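Local structure of leucine aminopeptidase (Parabacteroides distasonis, 3TC8) at residues V35-R40 / H47-D52; T78-R83 / E159-P164; P115-T120 / H281-N286; L177-W182 / T248-Y253. The protein binds a zinc ion and is probably an M28-family exopeptidase, possibly with aminopeptidase or glutaminyl cyclase activity. All coordinates share one frame; numbering follows the deposited sequence.

Contact 1: residues V35-R40 / H47-D52; sequences VAFGPR and HKACGD
Arg40 NH1 serves two carbonyl oxygens, those of Gly38 and Asp123, while the methylene part of the same side chain lies against Cys50 of the next helix. The setting is a helix-loop-helix connection: the chain leaves helix 24-36, turns through Gly38 and soon enters helix 45-60. Gly38 turns with a positive phi, where any side chain would collide with the carbonyl oxygen before it. The bond from Arg40 NH1 to Gly38 O is 3.0 Å long and nearly straight; the acceptor lies in the guanidinium plane, yet the donor sits above the plane of the carbonyl. Bends in the arginine chain (chi2 73°, chi3 64°) fold it back over its own loop and bring CG to within 3.5 Å of Cys50 CB.

Phe37 supplies the other half of the junction. One face of its ring rests on the helix backbone, with Cys50 CA 3.8 Å from the ring centroid and almost on the normal, a CH-pi contact. Towards the rim, Phe37 CD1 meets Ala49 CB at 3.7 Å. With SG anti to the backbone N (chi1 -173°), the Cys50 thiol lies by both the ring and the arginine chain, and its SG makes an oblique sulfur-aromatic contact 4.6 Å from the Phe37 centroid. A serine instead of Phe37 would probably strip Cys50 CA of its aromatic cover and open a gap beside Ala49 CB. Nearer the start of the helix, His47 is stacked on Trp103 and bonded through NE2 to Asp157, and its CD2 edge faces Arg40 O at 3.3 Å.

Contact 2: residues T78-R83 / E159-P164; sequences TKLEAR and EDYGTP
Leu80 and Tyr161 mark the nearest approach of the two backbones, 9.6 Å from CA to CA, a separation at which strand 79-83 and the loop 159-164 are bridged by side chains and a water instead of main-chain bonds. Leucine methyls and a tyrosine face do most of the work. Leu80 CD2 stands over one face of the Tyr161 ring, off its middle towards the phenolic end, 4.0 Å from the centroid in a CH-pi contact and 3.7 Å from Tyr161 CE2. The other methyl reaches the base of the ring, with Leu80 CD1 4.0 Å from Tyr161 CD2, and the fork of the leucine thereby spans the ring lengthwise. With CG 35° off anti to N (chi1 -145°), the Tyr161 ring lies under this fork.

At the far end the tyrosine turns polar. A water in the plane of the ring is bonded to Tyr161 OH at 2.7 Å, and the same water donates to Thr78 OG1 at 2.9 Å. Thr78 OG1 is held as well by Asp76 OD1, which fixes the threonine end of this bridge. Behind the leucine, strand 79-89 pairs with strand 64-73 through backbone bonds of Leu80 with Leu72. The loop that carries Tyr161 follows strand 150-156, and the residue just before Tyr161, Asp160, binds zinc together with Asp127 and His281; the contact thus joins a metal-ligand loop of the M28 zinc site to the mixed sheet.

Contact 3: residues P115-T120 / H281-N286; sequences PSKHRT and HTQKDN. With EDO (1,2-ethanediol), chain E.
Gln283 reaches across Lys117 and Thr120, crossing each side chain at roughly a right angle. With CG anti to the carbonyl carbon (chi1 -74°) and a bend at chi2 (-74°), its chain lays CG against the lysine methylenes, 3.9 Å from Lys117 CB, and swings the amide over to the threonine. There Gln283 NE2 lies 3.6 Å from Thr120 CG2, the methyl that chi1 of -59° places opposite the threonine's own N. The amide is held at both ends: NE2 bonds to Ser109 OG and Pro121 O, while a water donates to Gln283 OE1 at 2.7 Å. That water also receives a long, weak bond from Lys117 NZ. A leucine at Gln283 would probably leave Ser109 OG, Pro121 O and the water without their amide partner, and remove the water-mediated link to Lys117.

Each loop contains a type I turn, Lys117 to Thr120 and Thr282 to Asp285. The second is reinforced by an ST turn, in which Thr282 OG1 accepts from Lys284 N at 3.0 Å. Away from the glutamine, His118 ND1 and Arg119 NH1 converge on one hydroxyl of a 1,2-ethanediol, EDO O2, at 2.8 and 2.9 Å, and Arg119 NH2 takes the other; the diol probably comes from the crystallisation liquor. His281 binds zinc, and the Asp285 carboxylate receives the backbone N of Asp126 and of the zinc ligand Asp127, a second-shell link within the M28 metal site.

Contact 4: residues L177-W182 / T248-Y253; sequences LGTQFW and TDDHQY
Thr179 OG1 donates to Asp250 OD1 over 2.6 Å, the direct polar bond between the first turns of helices 177-184 and 250-258, two short helices that pack together in the M28 fold. The hydroxyl meets the oxygen from above the carboxylate plane, about 56° out of it. Asp250 OD1 is gripped a second time by a water that donates to it at 2.9 Å and itself accepts from Thr179 N. One threonine therefore holds the aspartate both directly and through the water.

Next to this polar pair lies a stack. Gln180 CG sits over one face of the Tyr253 ring, 3.7 Å from its centroid in a CH-pi contact, and because the chain runs extended beyond CG (chi2 -180°) the amide follows along the ring, its plane only 11° from that of the phenol. Gln252 CG covers the opposite face, so the ring is sandwiched between two glutamines. Thr179 CG2 fills in beside the stack, 3.9 Å from Tyr253 CB.

The second shell fixes both halves. Asp173 bonds to Tyr253 OH through its carboxylate and to Gln180 NE2 through its carbonyl, tying together the polar ends of the stacked pair. Asp250 also packs on Phe100 and His102 of strand 96-102, and its own backbone has a local partner: Asp249 OD1 accepts from Asp250 N at 3.0 Å, on the anti side but tilted well out of the carboxylate plane.

From the N terminus, contact 1 closes first, a short loop joining helices 24-36 and 45-60 before contact 2 opens. The two are joined by salt bridges, Asp52 with Arg83 and Lys48 with Glu81, which fasten helix 45-60 to strand 79-89. Contact 2 spans the chain from that strand to the loop after strand 150-156, and contact 3 crosses it, opening at 115-120 inside that span and closing only at 281-286. The crossing brings Asp160 and His281 together at the zinc. Contact 4 nests inside the loop closed by contact 3, pairing two short helices, and meets contact 2 where Leu177 touches Leu80.

Contact 1: residues V35-R40 / H47-D52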
# COMPACT_ATOMS: atom_id res chain seq x y z
N VAL A 35 8.62 11.05 -2.07
CA VAL A 35 8.06 12.37 -1.87
C VAL A 35 8.91 13.43 -2.60
O VAL A 35 8.39 14.43 -3.07
CB VAL A 35 7.87 12.66 -0.36
CG1 VAL A 35 7.50 14.12 -0.13
CG2 VAL A 35 6.77 11.72 0.18
N ALA A 36 10.22 13.21 -2.64
CA ALA A 36 11.14 14.15 -3.27
C ALA A 36 10.84 14.39 -4.73
O ALA A 36 11.21 15.44 -5.26
CB ALA A 36 12.56 13.69 -3.04
N PHE A 37 10.20 13.45 -5.43
CA PHE A 37 9.85 13.65 -6.82
C PHE A 37 8.80 14.72 -7.02
O PHE A 37 8.66 15.25 -8.13
CB PHE A 37 9.38 12.36 -7.46
CG PHE A 37 10.46 11.34 -7.69
CD1 PHE A 37 11.36 11.48 -8.72
CD2 PHE A 37 10.61 10.26 -6.85
CE1 PHE A 37 12.38 10.56 -8.92
CE2 PHE A 37 11.64 9.34 -7.04
CZ PHE A 37 12.52 9.50 -8.08
N GLY A 38 8.02 15.02 -5.99
CA GLY A 38 6.80 15.77 -6.12
C GLY A 38 5.61 14.79 -6.08
O GLY A 38 5.82 13.59 -6.14
N PRO A 39 4.40 15.31 -6.02
CA PRO A 39 3.24 14.38 -5.95
C PRO A 39 3.20 13.43 -7.16
O PRO A 39 3.33 13.87 -8.31
CB PRO A 39 2.06 15.37 -5.93
CG PRO A 39 2.60 16.55 -5.18
CD PRO A 39 4.01 16.70 -5.73
N ARG A 40 3.02 12.15 -6.89
CA ARG A 40 2.99 11.14 -7.95
C ARG A 40 1.58 11.04 -8.56
O ARG A 40 0.87 10.05 -8.44
CB ARG A 40 3.46 9.79 -7.40
CG ARG A 40 4.98 9.63 -7.26
CD ARG A 40 5.64 10.39 -6.13
NE ARG A 40 5.15 9.89 -4.84
CZ ARG A 40 4.81 10.65 -3.80
NH1 ARG A 40 4.93 11.97 -3.80
NH2 ARG A 40 4.32 10.07 -2.71
N HIS A 47 5.27 11.45 -11.49
CA HIS A 47 4.78 10.06 -11.54
C HIS A 47 5.67 9.19 -12.41
O HIS A 47 6.08 8.10 -12.01
CB HIS A 47 3.33 10.12 -12.02
CG HIS A 47 2.59 8.83 -12.01
ND1 HIS A 47 2.58 7.98 -13.10
CD2 HIS A 47 1.78 8.29 -11.06
CE1 HIS A 47 1.76 6.98 -12.80
NE2 HIS A 47 1.28 7.13 -11.58
N LYS A 48 6.01 9.68 -13.60
CA LYS A 48 6.82 8.88 -14.47
C LYS A 48 8.22 8.64 -13.87
O LYS A 48 8.77 7.53 -13.93
CB LYS A 48 6.81 9.49 -15.86
CG LYS A 48 5.40 9.39 -16.45
CD LYS A 48 5.24 10.09 -17.79
CE LYS A 48 3.76 10.26 -18.16
NZ LYS A 48 3.01 8.98 -18.22
N ALA A 49 8.80 9.68 -13.28
CA ALA A 49 10.13 9.58 -12.69
C ALA A 49 10.12 8.65 -11.48
O ALA A 49 11.01 7.77 -11.33
CB ALA A 49 10.66 10.96 -12.31
N CYS A 50 9.13 8.76 -10.62
CA CYS A 50 9.06 7.91 -9.45
C CYS A 50 8.80 6.46 -9.82
O CYS A 50 9.42 5.56 -9.27
CB CYS A 50 8.01 8.43 -8.49
SG CYS A 50 7.99 7.55 -6.91
N GLY A 51 7.96 6.22 -10.79
CA GLY A 51 7.72 4.86 -11.22
C GLY A 51 8.97 4.20 -11.74
O GLY A 51 9.26 3.04 -11.47
N ASP A 52 9.74 4.95 -12.53
CA ASP A 52 11.01 4.43 -13.00
C ASP A 52 11.97 4.08 -11.86
O ASP A 52 12.64 3.04 -11.89
CB ASP A 52 11.71 5.43 -13.94
CG ASP A 52 11.05 5.61 -15.29
OD1 ASP A 52 10.05 4.95 -15.60
OD2 ASP A 52 11.60 6.43 -16.06

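Contact 2: residues T78-R83 / E159-P164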
# COMPACT_ATOMS: atom_id res chain seq x y z
N THR A 78 -10.89 11.68 -17.30
CA THR A 78 -9.46 11.82 -17.60
C THR A 78 -8.89 10.42 -17.89
O THR A 78 -9.11 9.47 -17.12
CB THR A 78 -8.68 12.44 -16.41
OG1 THR A 78 -9.30 13.67 -16.06
CG2 THR A 78 -7.20 12.73 -16.75
N LYS A 79 -8.12 10.32 -18.96
CA LYS A 79 -7.42 9.12 -19.29
C LYS A 79 -6.09 9.17 -18.53
O LYS A 79 -5.26 10.07 -18.73
CB LYS A 79 -7.22 9.07 -20.79
CG LYS A 79 -8.56 8.96 -21.58
CD LYS A 79 -9.31 7.71 -21.29
CE LYS A 79 -10.67 7.72 -21.97
NZ LYS A 79 -11.40 6.45 -21.70
N LEU A 80 -5.88 8.19 -17.67
CA LEU A 80 -4.69 8.08 -16.83
C LEU A 80 -3.73 7.09 -17.41
O LEU A 80 -4.09 5.93 -17.67
CB LEU A 80 -5.08 7.63 -15.43
CG LEU A 80 -6.13 8.47 -14.71
CD1 LEU A 80 -6.41 7.89 -13.31
CD2 LEU A 80 -5.74 9.96 -14.66
N GLU A 81 -2.49 7.53 -17.60
CA GLU A 81 -1.39 6.69 -18.06
C GLU A 81 -0.85 5.93 -16.86
O GLU A 81 0.09 6.37 -16.18
CB GLU A 81 -0.31 7.60 -18.68
CG GLU A 81 -0.88 8.40 -19.83
CD GLU A 81 0.09 9.35 -20.49
OE1 GLU A 81 0.88 10.02 -19.73
OE2 GLU A 81 -0.01 9.47 -21.78
N ALA A 82 -1.51 4.84 -16.51
CA ALA A 82 -1.25 4.10 -15.28
C ALA A 82 -0.18 3.04 -15.49
O ALA A 82 0.02 2.51 -16.60
CB ALA A 82 -2.54 3.46 -14.79
N ARG A 83 0.50 2.72 -14.40
CA ARG A 83 1.57 1.75 -14.41
C ARG A 83 1.59 1.03 -13.06
O ARG A 83 1.96 1.59 -12.04
CB ARG A 83 2.92 2.44 -14.67
CG ARG A 83 4.08 1.51 -14.57
CD ARG A 83 5.37 1.99 -15.13
NE ARG A 83 5.71 3.35 -14.69
CZ ARG A 83 6.92 3.90 -14.80
NH1 ARG A 83 7.98 3.15 -15.00
NH2 ARG A 83 7.04 5.18 -14.61
N GLU A 159 -4.89 4.52 -7.36
CA GLU A 159 -5.77 4.17 -6.29
C GLU A 159 -6.57 5.35 -5.76
O GLU A 159 -7.67 5.16 -5.28
CB GLU A 159 -4.98 3.52 -5.15
CG GLU A 159 -5.81 3.11 -3.93
CD GLU A 159 -6.17 4.18 -2.93
OE1 GLU A 159 -5.40 5.17 -2.85
OE2 GLU A 159 -7.24 4.02 -2.23
N ASP A 160 -5.94 6.53 -5.81
CA ASP A 160 -6.40 7.67 -5.00
C ASP A 160 -6.87 8.85 -5.88
O ASP A 160 -6.76 10.00 -5.46
CB ASP A 160 -5.33 8.11 -4.01
CG ASP A 160 -5.88 8.46 -2.66
OD1 ASP A 160 -7.07 8.25 -2.39
OD2 ASP A 160 -5.13 8.93 -1.84
N TYR A 161 -7.48 8.51 -7.00
CA TYR A 161 -8.02 9.47 -7.98
C TYR A 161 -9.55 9.37 -8.02
O TYR A 161 -10.18 9.73 -9.01
CB TYR A 161 -7.38 9.24 -9.37
CG TYR A 161 -7.11 10.46 -10.23
CD1 TYR A 161 -8.14 11.24 -10.78
CD2 TYR A 161 -5.81 10.79 -10.59
CE1 TYR A 161 -7.83 12.29 -11.61
CE2 TYR A 161 -5.51 11.82 -11.46
CZ TYR A 161 -6.56 12.57 -11.96
OH TYR A 161 -6.25 13.60 -12.84
N GLY A 162 -10.17 8.93 -6.94
CA GLY A 162 -11.61 8.80 -6.88
C GLY A 162 -12.30 10.14 -6.70
O GLY A 162 -11.68 11.17 -6.43
N THR A 163 -13.61 10.12 -6.88
CA THR A 163 -14.44 11.32 -6.85
C THR A 163 -14.12 12.15 -5.61
O THR A 163 -14.23 11.64 -4.48
CB THR A 163 -15.93 10.95 -6.81
OG1 THR A 163 -16.20 10.09 -7.93
CG2 THR A 163 -16.81 12.20 -6.86
N PRO A 164 -13.83 13.46 -5.77
CA PRO A 164 -13.55 14.28 -4.60
C PRO A 164 -14.82 14.83 -3.95
O PRO A 164 -15.91 14.88 -4.56
CB PRO A 164 -12.69 15.39 -5.16
CG PRO A 164 -13.13 15.52 -6.56
CD PRO A 164 -13.49 14.15 -7.02
O HOH W 1 -8.26 15.12 -13.80

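Contact 3: residues P115-T120 / H281-N286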
# COMPACT_ATOMS: atom_id res chain seq x y z
N PRO A 115 -10.41 25.84 1.61
CA PRO A 115 -10.98 25.51 0.30
C PRO A 115 -10.06 25.84 -0.86
O PRO A 115 -10.17 25.22 -1.93
CB PRO A 115 -12.26 26.35 0.23
CG PRO A 115 -12.09 27.35 1.25
CD PRO A 115 -11.23 26.85 2.32
N SER A 116 -9.13 26.77 -0.67
CA SER A 116 -8.16 27.07 -1.72
C SER A 116 -7.14 25.94 -1.91
O SER A 116 -6.38 26.02 -2.87
CB SER A 116 -7.50 28.41 -1.48
OG SER A 116 -8.46 29.48 -1.64
N LYS A 117 -7.10 24.96 -1.01
CA LYS A 117 -6.22 23.81 -1.20
C LYS A 117 -6.95 22.58 -1.72
O LYS A 117 -6.29 21.57 -2.00
CB LYS A 117 -5.50 23.46 0.10
CG LYS A 117 -4.59 24.56 0.62
CD LYS A 117 -3.47 24.91 -0.32
CE LYS A 117 -2.51 25.94 0.29
NZ LYS A 117 -1.40 26.18 -0.68
N HIS A 118 -8.27 22.63 -1.90
CA HIS A 118 -8.98 21.42 -2.24
C HIS A 118 -8.55 20.81 -3.55
O HIS A 118 -8.59 19.58 -3.70
CB HIS A 118 -10.48 21.68 -2.31
CG HIS A 118 -11.10 21.86 -0.97
ND1 HIS A 118 -12.40 22.30 -0.81
CD2 HIS A 118 -10.58 21.68 0.27
CE1 HIS A 118 -12.66 22.33 0.49
NE2 HIS A 118 -11.58 21.95 1.17
N ARG A 119 -8.10 21.65 -4.50
CA ARG A 119 -7.77 21.20 -5.82
C ARG A 119 -6.26 21.07 -6.04
O ARG A 119 -5.81 20.96 -7.19
CB ARG A 119 -8.42 22.13 -6.86
CG ARG A 119 -9.91 21.95 -6.87
CD ARG A 119 -10.65 23.08 -7.58
NE ARG A 119 -12.12 22.96 -7.46
CZ ARG A 119 -12.83 23.21 -6.36
NH1 ARG A 119 -12.28 23.72 -5.28
NH2 ARG A 119 -14.16 22.98 -6.36
N THR A 120 -5.49 21.02 -4.94
CA THR A 120 -4.03 20.92 -4.99
C THR A 120 -3.57 19.51 -4.65
O THR A 120 -4.01 18.94 -3.66
CB THR A 120 -3.43 21.88 -3.98
OG1 THR A 120 -3.86 23.21 -4.30
CG2 THR A 120 -1.90 21.87 -4.00
N HIS A 281 -5.95 13.20 3.17
CA HIS A 281 -6.53 13.97 2.07
C HIS A 281 -6.50 15.49 2.34
O HIS A 281 -7.37 16.26 1.92
CB HIS A 281 -7.91 13.43 1.65
CG HIS A 281 -7.78 12.14 0.91
ND1 HIS A 281 -8.83 11.52 0.27
CD2 HIS A 281 -6.69 11.35 0.70
CE1 HIS A 281 -8.39 10.40 -0.28
NE2 HIS A 281 -7.09 10.28 -0.06
N THR A 282 -5.45 15.89 3.04
CA THR A 282 -5.11 17.29 3.25
C THR A 282 -3.68 17.55 2.84
O THR A 282 -2.87 16.62 2.65
CB THR A 282 -5.22 17.71 4.75
OG1 THR A 282 -4.05 17.29 5.48
CG2 THR A 282 -6.49 17.23 5.44
N GLN A 283 -3.32 18.83 2.76
CA GLN A 283 -1.95 19.22 2.50
C GLN A 283 -0.95 18.77 3.53
O GLN A 283 0.25 18.66 3.21
CB GLN A 283 -1.87 20.74 2.34
CG GLN A 283 -2.43 21.23 1.00
CD GLN A 283 -1.53 20.91 -0.15
OE1 GLN A 283 -0.49 21.57 -0.29
NE2 GLN A 283 -1.88 19.91 -0.96
N LYS A 284 -1.42 18.43 4.72
CA LYS A 284 -0.54 17.96 5.77
C LYS A 284 -0.18 16.48 5.71
O LYS A 284 0.55 16.01 6.58
CB LYS A 284 -1.13 18.30 7.13
CG LYS A 284 -1.01 19.76 7.46
CD LYS A 284 -1.45 20.07 8.87
CE LYS A 284 -1.26 21.53 9.26
NZ LYS A 284 -2.03 21.82 10.53
N ASP A 285 -0.56 15.77 4.65
CA ASP A 285 -0.03 14.42 4.42
C ASP A 285 1.36 14.53 3.75
O ASP A 285 1.57 14.24 2.56
CB ASP A 285 -0.98 13.56 3.60
CG ASP A 285 -0.48 12.12 3.50
OD1 ASP A 285 0.51 11.79 4.18
OD2 ASP A 285 -1.03 11.36 2.69
N ASN A 286 2.30 14.89 4.62
CA ASN A 286 3.65 15.21 4.22
C ASN A 286 4.65 14.47 5.14
O ASN A 286 4.27 13.67 5.99
CB ASN A 286 3.86 16.74 4.16
CG ASN A 286 3.71 17.39 5.48
OD1 ASN A 286 3.91 16.77 6.51
ND2 ASN A 286 3.33 18.66 5.47
C1 EDO E . -16.03 24.44 -2.94
O1 EDO E . -15.99 24.12 -4.35
C2 EDO E . -14.62 24.59 -2.38
O2 EDO E . -13.78 23.53 -2.85
O HOH W 2 -0.05 23.83 1.15

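Contact 4: residues L177-W182 / T248-Y253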
# COMPACT_ATOMS: atom_id res chain seq x y z
N LEU A 177 -8.16 2.04 -9.17
CA LEU A 177 -8.33 1.72 -10.58
C LEU A 177 -7.24 0.76 -11.08
O LEU A 177 -7.52 -0.10 -11.93
CB LEU A 177 -8.32 3.01 -11.42
CG LEU A 177 -9.44 3.98 -11.16
CD1 LEU A 177 -9.20 5.28 -11.92
CD2 LEU A 177 -10.83 3.37 -11.49
N GLY A 178 -6.00 0.95 -10.62
CA GLY A 178 -4.93 0.04 -11.05
C GLY A 178 -5.14 -1.39 -10.60
O GLY A 178 -4.89 -2.32 -11.36
N THR A 179 -5.61 -1.56 -9.37
CA THR A 179 -5.90 -2.87 -8.85
C THR A 179 -7.05 -3.51 -9.61
O THR A 179 -7.01 -4.70 -9.92
CB THR A 179 -6.24 -2.85 -7.34
OG1 THR A 179 -5.17 -2.18 -6.67
CG2 THR A 179 -6.35 -4.26 -6.80
N GLN A 180 -8.08 -2.72 -9.93
CA GLN A 180 -9.17 -3.26 -10.71
C GLN A 180 -8.67 -3.82 -12.04
O GLN A 180 -9.13 -4.86 -12.51
CB GLN A 180 -10.27 -2.22 -10.92
CG GLN A 180 -11.07 -1.89 -9.62
CD GLN A 180 -12.13 -0.88 -9.89
OE1 GLN A 180 -13.06 -1.16 -10.66
NE2 GLN A 180 -12.00 0.31 -9.36
N PHE A 181 -7.79 -3.07 -12.73
CA PHE A 181 -7.27 -3.50 -14.00
C PHE A 181 -6.47 -4.79 -13.83
O PHE A 181 -6.67 -5.75 -14.58
CB PHE A 181 -6.40 -2.43 -14.62
CG PHE A 181 -5.85 -2.87 -15.96
CD1 PHE A 181 -6.61 -2.71 -17.09
CD2 PHE A 181 -4.61 -3.48 -16.06
CE1 PHE A 181 -6.16 -3.18 -18.31
CE2 PHE A 181 -4.15 -3.94 -17.31
CZ PHE A 181 -4.94 -3.80 -18.40
N TRP A 182 -5.55 -4.82 -12.87
CA TRP A 182 -4.69 -5.96 -12.66
C TRP A 182 -5.49 -7.22 -12.29
O TRP A 182 -5.19 -8.31 -12.73
CB TRP A 182 -3.69 -5.63 -11.55
CG TRP A 182 -2.84 -6.80 -11.15
CD1 TRP A 182 -1.67 -7.24 -11.72
CD2 TRP A 182 -3.14 -7.71 -10.08
NE1 TRP A 182 -1.25 -8.36 -11.06
CE2 TRP A 182 -2.12 -8.68 -10.05
CE3 TRP A 182 -4.13 -7.77 -9.11
CZ2 TRP A 182 -2.09 -9.69 -9.09
CZ3 TRP A 182 -4.11 -8.79 -8.16
CH2 TRP A 182 -3.10 -9.73 -8.16
N THR A 248 -12.77 0.90 2.25
CA THR A 248 -12.59 0.69 0.82
C THR A 248 -11.12 0.85 0.50
O THR A 248 -10.52 1.86 0.80
CB THR A 248 -13.39 1.73 0.02
OG1 THR A 248 -14.77 1.62 0.34
CG2 THR A 248 -13.14 1.57 -1.47
N ASP A 249 -10.52 -0.19 -0.06
CA ASP A 249 -9.11 -0.14 -0.38
C ASP A 249 -8.76 -1.23 -1.37
O ASP A 249 -9.62 -2.05 -1.77
CB ASP A 249 -8.28 -0.26 0.90
CG ASP A 249 -7.01 0.56 0.91
OD1 ASP A 249 -6.56 0.99 -0.17
OD2 ASP A 249 -6.43 0.76 2.04
N ASP A 250 -7.52 -1.26 -1.84
CA ASP A 250 -7.16 -2.13 -2.93
C ASP A 250 -7.43 -3.60 -2.65
O ASP A 250 -7.67 -4.36 -3.56
CB ASP A 250 -5.65 -1.94 -3.26
CG ASP A 250 -5.28 -0.58 -3.90
OD1 ASP A 250 -5.81 -0.30 -4.97
OD2 ASP A 250 -4.45 0.15 -3.34
N HIS A 251 -7.32 -3.99 -1.38
CA HIS A 251 -7.52 -5.42 -1.04
C HIS A 251 -8.90 -5.95 -1.41
O HIS A 251 -9.01 -7.12 -1.78
CB HIS A 251 -7.21 -5.66 0.45
CG HIS A 251 -8.16 -5.03 1.41
ND1 HIS A 251 -8.52 -3.70 1.31
CD2 HIS A 251 -8.81 -5.56 2.48
CE1 HIS A 251 -9.37 -3.44 2.29
NE2 HIS A 251 -9.55 -4.54 3.01
N GLN A 252 -9.92 -5.09 -1.40
CA GLN A 252 -11.26 -5.60 -1.76
C GLN A 252 -11.32 -6.09 -3.20
O GLN A 252 -12.04 -7.01 -3.52
CB GLN A 252 -12.35 -4.60 -1.49
CG GLN A 252 -12.49 -3.53 -2.47
CD GLN A 252 -13.50 -2.50 -1.99
OE1 GLN A 252 -13.36 -2.00 -0.88
NE2 GLN A 252 -14.44 -2.12 -2.86
N TYR A 253 -10.54 -5.43 -4.08
CA TYR A 253 -10.53 -5.77 -5.48
C TYR A 253 -9.65 -6.97 -5.78
O TYR A 253 -9.91 -7.69 -6.73
CB TYR A 253 -10.21 -4.52 -6.31
CG TYR A 253 -11.24 -3.46 -6.25
CD1 TYR A 253 -12.43 -3.59 -6.96
CD2 TYR A 253 -11.07 -2.35 -5.46
CE1 TYR A 253 -13.41 -2.58 -6.93
CE2 TYR A 253 -12.05 -1.35 -5.38
CZ TYR A 253 -13.20 -1.46 -6.11
OH TYR A 253 -14.13 -0.47 -6.05
O HOH W 3 -5.33 0.84 -7.57